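Local coordinates for hypothetical protein Atu2684 (Agrobacterium tumefaciens, PDB 2AXO), which is of unknown function but belongs to the thioredoxin clan and carries a CxxC-type disulfide, consistent with a thiol-disulfide redox role, at residues Ala60-Ala63 against Leu64-Ile68; Ala38-Ala41 against Val42-Val45. All coordinates share one frame; numbering follows the deposited sequence.

Interaction 1: residues Ala60-Ala63 against Leu64-Ile68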
ATOM      1  N   ALA A  60     -13.520  14.288  -0.588  1.00 14.36           N
ATOM      2  CA  ALA A  60     -13.652  13.413  -1.752  1.00 14.61           C
ATOM      3  C   ALA A  60     -14.856  12.494  -1.608  1.00 14.12           C
ATOM      4  O   ALA A  60     -15.491  12.131  -2.595  1.00 12.67           O
ATOM      5  CB  ALA A  60     -12.387  12.587  -1.923  1.00 12.17           C
ATOM      6  N   ASP A  61     -15.154  12.110  -0.370  1.00 14.37           N
ATOM      7  CA  ASP A  61     -16.287  11.245  -0.094  1.00 14.88           C
ATOM      8  C   ASP A  61     -17.569  11.991  -0.427  1.00 15.96           C
ATOM      9  O   ASP A  61     -18.510  11.413  -0.965  1.00 15.03           O
ATOM     10  CB  ASP A  61     -16.306  10.829   1.375  1.00 13.82           C
ATOM     11  CG  ASP A  61     -15.066  10.056   1.776  1.00 15.85           C
ATOM     12  OD1 ASP A  61     -14.615   9.206   0.978  1.00 14.01           O
ATOM     13  OD2 ASP A  61     -14.558  10.290   2.894  1.00 16.49           O
ATOM     14  N   GLU A  62     -17.597  13.279  -0.095  1.00 17.63           N
ATOM     15  CA  GLU A  62     -18.763  14.116  -0.366  1.00 19.27           C
ATOM     16  C   GLU A  62     -18.920  14.269  -1.872  1.00 17.95           C
ATOM     17  O   GLU A  62     -20.026  14.177  -2.406  1.00 18.81           O
ATOM     18  CB  GLU A  62     -18.591  15.503   0.272  1.00 22.30           C
ATOM     19  CG  GLU A  62     -19.723  16.478  -0.054  1.00 26.16           C
ATOM     20  CD  GLU A  62     -19.390  17.922   0.309  1.00 29.20           C
ATOM     21  OE1 GLU A  62     -19.169  18.209   1.505  1.00 28.89           O
ATOM     22  OE2 GLU A  62     -19.350  18.771  -0.610  1.00 31.71           O
ATOM     23  N   ALA A  63     -17.801  14.502  -2.552  1.00 15.40           N
ATOM     24  CA  ALA A  63     -17.803  14.661  -3.996  1.00 16.55           C
ATOM     25  C   ALA A  63     -18.483  13.460  -4.639  1.00 16.61           C
ATOM     26  O   ALA A  63     -19.395  13.606  -5.458  1.00 15.53           O
ATOM     27  CB  ALA A  63     -16.371  14.787  -4.511  1.00 15.24           C
ATOM     28  N   LEU A  64     -18.041  12.265  -4.260  1.00 15.96           N
ATOM     29  CA  LEU A  64     -18.610  11.042  -4.819  1.00 14.76           C
ATOM     30  C   LEU A  64     -20.101  10.916  -4.520  1.00 13.78           C
ATOM     31  O   LEU A  64     -20.889  10.556  -5.397  1.00 12.25           O
ATOM     32  CB  LEU A  64     -17.880   9.813  -4.273  1.00 15.56           C
ATOM     33  CG  LEU A  64     -18.303   8.459  -4.854  1.00 18.18           C
ATOM     34  CD1 LEU A  64     -17.921   8.371  -6.335  1.00 15.32           C
ATOM     35  CD2 LEU A  64     -17.616   7.351  -4.072  1.00 16.29           C
ATOM     36  N   ARG A  65     -20.481  11.206  -3.284  1.00 13.59           N
ATOM     37  CA  ARG A  65     -21.878  11.113  -2.892  1.00 14.52           C
ATOM     38  C   ARG A  65     -22.752  11.975  -3.800  1.00 13.55           C
ATOM     39  O   ARG A  65     -23.851  11.565  -4.187  1.00 13.22           O
ATOM     40  CB  ARG A  65     -22.037  11.536  -1.431  1.00 16.37           C
ATOM     41  CG  ARG A  65     -23.450  11.405  -0.893  1.00 22.83           C
ATOM     42  CD  ARG A  65     -23.473  11.627   0.612  1.00 28.45           C
ATOM     43  NE  ARG A  65     -22.726  12.826   0.981  1.00 33.38           N
ATOM     44  CZ  ARG A  65     -22.620  13.295   2.220  1.00 36.97           C
ATOM     45  NH1 ARG A  65     -23.216  12.665   3.229  1.00 38.82           N
ATOM     46  NH2 ARG A  65     -21.915  14.397   2.449  1.00 37.12           N
ATOM     47  N   LYS A  66     -22.251  13.162  -4.146  1.00 11.58           N
ATOM     48  CA  LYS A  66     -22.979  14.093  -5.012  1.00 11.22           C
ATOM     49  C   LYS A  66     -23.119  13.568  -6.440  1.00  9.92           C
ATOM     50  O   LYS A  66     -24.163  13.731  -7.067  1.00  9.81           O
ATOM     51  CB  LYS A  66     -22.283  15.462  -5.016  1.00 11.20           C
ATOM     52  CG  LYS A  66     -22.432  16.196  -3.683  1.00 15.68           C
ATOM     53  CD  LYS A  66     -21.935  17.637  -3.719  1.00 19.25           C
ATOM     54  CE  LYS A  66     -20.430  17.716  -3.871  1.00 21.96           C
ATOM     55  NZ  LYS A  66     -19.911  19.084  -3.547  1.00 20.19           N
HETATM   56  N   MSE A  67     -22.062  12.940  -6.944  1.00 10.42           N
HETATM   57  CA  MSE A  67     -22.094  12.378  -8.279  1.00 11.49           C
HETATM   58  C   MSE A  67     -23.023  11.165  -8.316  1.00 11.27           C
HETATM   59  O   MSE A  67     -23.762  10.969  -9.280  1.00  9.05           O
HETATM   60  CB  MSE A  67     -20.677  12.004  -8.714  1.00 15.18           C
HETATM   61  CG  MSE A  67     -19.751  13.210  -8.869  1.00 19.25           C
HETATM   62 SE   MSE A  67     -17.985  12.691  -9.497  1.00 29.39          SE
HETATM   63  CE  MSE A  67     -17.286  12.033  -7.837  1.00 23.94           C
ATOM     64  N   ILE A  68     -22.990  10.351  -7.262  1.00 10.21           N
ATOM     65  CA  ILE A  68     -23.859   9.176  -7.173  1.00 10.74           C
ATOM     66  C   ILE A  68     -25.312   9.644  -7.088  1.00 10.29           C
ATOM     67  O   ILE A  68     -26.210   9.029  -7.670  1.00  9.52           O
ATOM     68  CB  ILE A  68     -23.525   8.317  -5.914  1.00  9.29           C
ATOM     69  CG1 ILE A  68     -22.210   7.558  -6.138  1.00  9.71           C
ATOM     70  CG2 ILE A  68     -24.655   7.322  -5.624  1.00 11.16           C
ATOM     71  CD1 ILE A  68     -21.710   6.838  -4.909  1.00 10.95           C
TER
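In helix 58-70, the helical element of the beta-alpha-beta unit formed with strands 45-50 and 74-79, Glu-62 and Lys-66 make a salt bridge one turn apart. Glu-62 OE2 receives Lys-66 NZ on its anti lone pair at 3.0 Å. The lysine chain bends at chi3 (-69°), which carries CE over the Glu-62 carbonyl, where Lys-66 CE and Glu-62 O lie 3.9 Å apart, and then out to the carboxylate. Beside this pair, Arg-65 brings the edge of its guanidinium to the Glu-62 stem, Arg-65 NH2 lying 3.9 Å from Glu-62 CG. Beneath them run the helical backbone bonds, from Leu-64 N to Ala-60 O (3.0 Å) through to Met-67 N to Ala-63 O (3.1 Å). Met-67, a selenomethionine, folds back at chi3 so that Met-67 CE rests 3.5 Å from Ala-63 O and, more loosely, 4.4 Å from Ala-63 CB. This pair packs against helix 131-143, and Leu-64 against Leu-48 of strand 45-50. The result is an amphipathic helix, charged at exposed Glu-62 and Lys-66, largely apolar toward strand 45-50 and helix 131-143. It follows the Cys-54/Cys-57 disulfide directly, the placement characteristic of the first helix of a thioredoxin-like fold.

Interaction 2: residues Ala38-Ala41 against Val42-Val45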
ATOM      1  N   ALA A  38     -34.690   6.780 -24.298  1.00 30.74           N
ATOM      2  CA  ALA A  38     -33.977   6.971 -23.005  1.00 34.03           C
ATOM      3  C   ALA A  38     -33.649   8.444 -22.759  1.00 33.98           C
ATOM      4  O   ALA A  38     -34.544   9.249 -22.487  1.00 37.83           O
ATOM      5  CB  ALA A  38     -32.701   6.135 -22.990  1.00 32.51           C
ATOM      6  N   GLN A  39     -32.364   8.784 -22.840  1.00 33.21           N
ATOM      7  CA  GLN A  39     -31.895  10.154 -22.642  1.00 33.46           C
ATOM      8  C   GLN A  39     -30.378  10.188 -22.845  1.00 32.26           C
ATOM      9  O   GLN A  39     -29.860   9.514 -23.740  1.00 36.50           O
ATOM     10  CB  GLN A  39     -32.264  10.650 -21.234  1.00 33.86           C
ATOM     11  CG  GLN A  39     -32.589  12.148 -21.163  1.00 35.22           C
ATOM     12  CD  GLN A  39     -33.689  12.558 -22.128  1.00 35.68           C
ATOM     13  OE1 GLN A  39     -34.816  12.896 -21.682  1.00 31.96           O
ATOM     14  NE2 GLN A  39     -33.426  12.532 -23.352  1.00 36.12           N
ATOM     15  N   GLU A  40     -29.673  10.965 -22.024  1.00 30.26           N
ATOM     16  CA  GLU A  40     -28.216  11.080 -22.121  1.00 28.99           C
ATOM     17  C   GLU A  40     -27.508   9.924 -21.418  1.00 28.48           C
ATOM     18  O   GLU A  40     -27.741   9.670 -20.236  1.00 31.04           O
ATOM     19  CB  GLU A  40     -27.729  12.402 -21.513  1.00 29.23           C
ATOM     20  CG  GLU A  40     -26.234  12.626 -21.723  1.00 31.22           C
ATOM     21  CD  GLU A  40     -25.695  13.886 -21.066  1.00 32.29           C
ATOM     22  OE1 GLU A  40     -24.500  14.191 -21.281  1.00 30.24           O
ATOM     23  OE2 GLU A  40     -26.449  14.563 -20.331  1.00 30.50           O
ATOM     24  N   ALA A  41     -26.628   9.238 -22.140  1.00 25.95           N
ATOM     25  CA  ALA A  41     -25.900   8.102 -21.581  1.00 24.16           C
ATOM     26  C   ALA A  41     -24.968   8.471 -20.421  1.00 22.47           C
ATOM     27  O   ALA A  41     -24.545   9.624 -20.288  1.00 19.36           O
ATOM     28  CB  ALA A  41     -25.105   7.407 -22.685  1.00 24.36           C
ATOM     29  N   VAL A  42     -24.665   7.479 -19.583  1.00 21.27           N
ATOM     30  CA  VAL A  42     -23.771   7.662 -18.440  1.00 19.86           C
ATOM     31  C   VAL A  42     -22.470   8.278 -18.931  1.00 17.72           C
ATOM     32  O   VAL A  42     -21.969   7.913 -19.991  1.00 18.62           O
ATOM     33  CB  VAL A  42     -23.458   6.316 -17.744  1.00 22.04           C
ATOM     34  CG1 VAL A  42     -24.697   5.792 -17.034  1.00 25.84           C
ATOM     35  CG2 VAL A  42     -22.978   5.303 -18.774  1.00 24.92           C
ATOM     36  N   LYS A  43     -21.913   9.198 -18.151  1.00 16.93           N
ATOM     37  CA  LYS A  43     -20.691   9.895 -18.545  1.00 15.78           C
ATOM     38  C   LYS A  43     -19.383   9.126 -18.353  1.00 13.89           C
ATOM     39  O   LYS A  43     -18.409   9.370 -19.067  1.00 17.03           O
ATOM     40  CB  LYS A  43     -20.611  11.239 -17.811  1.00 17.69           C
ATOM     41  CG  LYS A  43     -21.778  12.183 -18.102  1.00 19.71           C
ATOM     42  CD  LYS A  43     -21.705  13.440 -17.238  1.00 19.91           C
ATOM     43  CE  LYS A  43     -22.906  14.362 -17.464  1.00 23.27           C
ATOM     44  NZ  LYS A  43     -22.907  14.955 -18.827  1.00 25.08           N
ATOM     45  N   GLY A  44     -19.349   8.205 -17.397  1.00 11.06           N
ATOM     46  CA  GLY A  44     -18.131   7.444 -17.167  1.00  9.19           C
ATOM     47  C   GLY A  44     -18.104   6.742 -15.821  1.00  9.03           C
ATOM     48  O   GLY A  44     -19.123   6.658 -15.133  1.00  9.62           O
ATOM     49  N   VAL A  45     -16.933   6.240 -15.448  1.00  9.05           N
ATOM     50  CA  VAL A  45     -16.757   5.533 -14.190  1.00  8.72           C
ATOM     51  C   VAL A  45     -15.800   6.267 -13.258  1.00  8.08           C
ATOM     52  O   VAL A  45     -14.712   6.686 -13.663  1.00  7.16           O
ATOM     53  CB  VAL A  45     -16.217   4.107 -14.434  1.00 10.00           C
ATOM     54  CG1 VAL A  45     -15.966   3.400 -13.106  1.00 13.38           C
ATOM     55  CG2 VAL A  45     -17.216   3.320 -15.271  1.00 11.98           C
TER
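Glu-40 reaches forward along its own chain to Lys-43, three residues on, and the resulting salt bridge carries the one hydrogen bond between 38-41 and 42-45. CG of the glutamate stands opposite the backbone N (chi1 -174°), and chi2 is also anti, so the chain runs out extended to the carboxylate. Lys-43 NZ lies 3.0 Å from Glu-40 OE1 but 3.9 Å from Glu-40 OE2, so a single oxygen does the gripping. That oxygen is approached from above the carboxylate plane, 41° out of it, probably a less favourable direction than one in the plane. Glu-40, exposed, makes contact with a crystal neighbour as well, which may influence the pose of its carboxylate. Ala-41 continues the path, and Ala-41 O stays 3.4 Å from Lys-43 N at an angle too poor for a bond, so no backbone hydrogen bond closes a turn beneath the two charges. Val-42, next to Ala-41, sets its side chain on Leu-148. The chain here is the lead-in to strand 45-50, a central strand of the thioredoxin-like sheet. Just before it, Lys-43 and Gly-44 bond through their backbones to Asp-72, in the loop ahead of strand 74-79, and to Val-74, its first residue. The Lys-43 side chain, which also touches Asp-72, is straight until its last torsion, where a turn at chi4 (-67°) swings the ammonium group to Glu-40.

How the interactions relate
Both contacts contain a glutamate-lysine salt bridge, and both bridges lie at the surface. Interaction 1 differs by its buried Ala-63, Leu-64 and Met-67 on other sides of the helix, which face strand 45-50 and helix 131-143, and by the regular helical bonds of its backbone. In interaction 2 the irregular chain before strand 45-50 offers no hydrogen bond from backbone to backbone across the contact. The charged partners are four residues apart along the helix, as one turn places them, and three apart in the irregular chain. The two contacts have centres about 17 Å apart and nearest atoms about 8 Å apart, without touching. They are nevertheless linked by strand 45-50, which residues 42-45 enter and against which helix 58-70 packs.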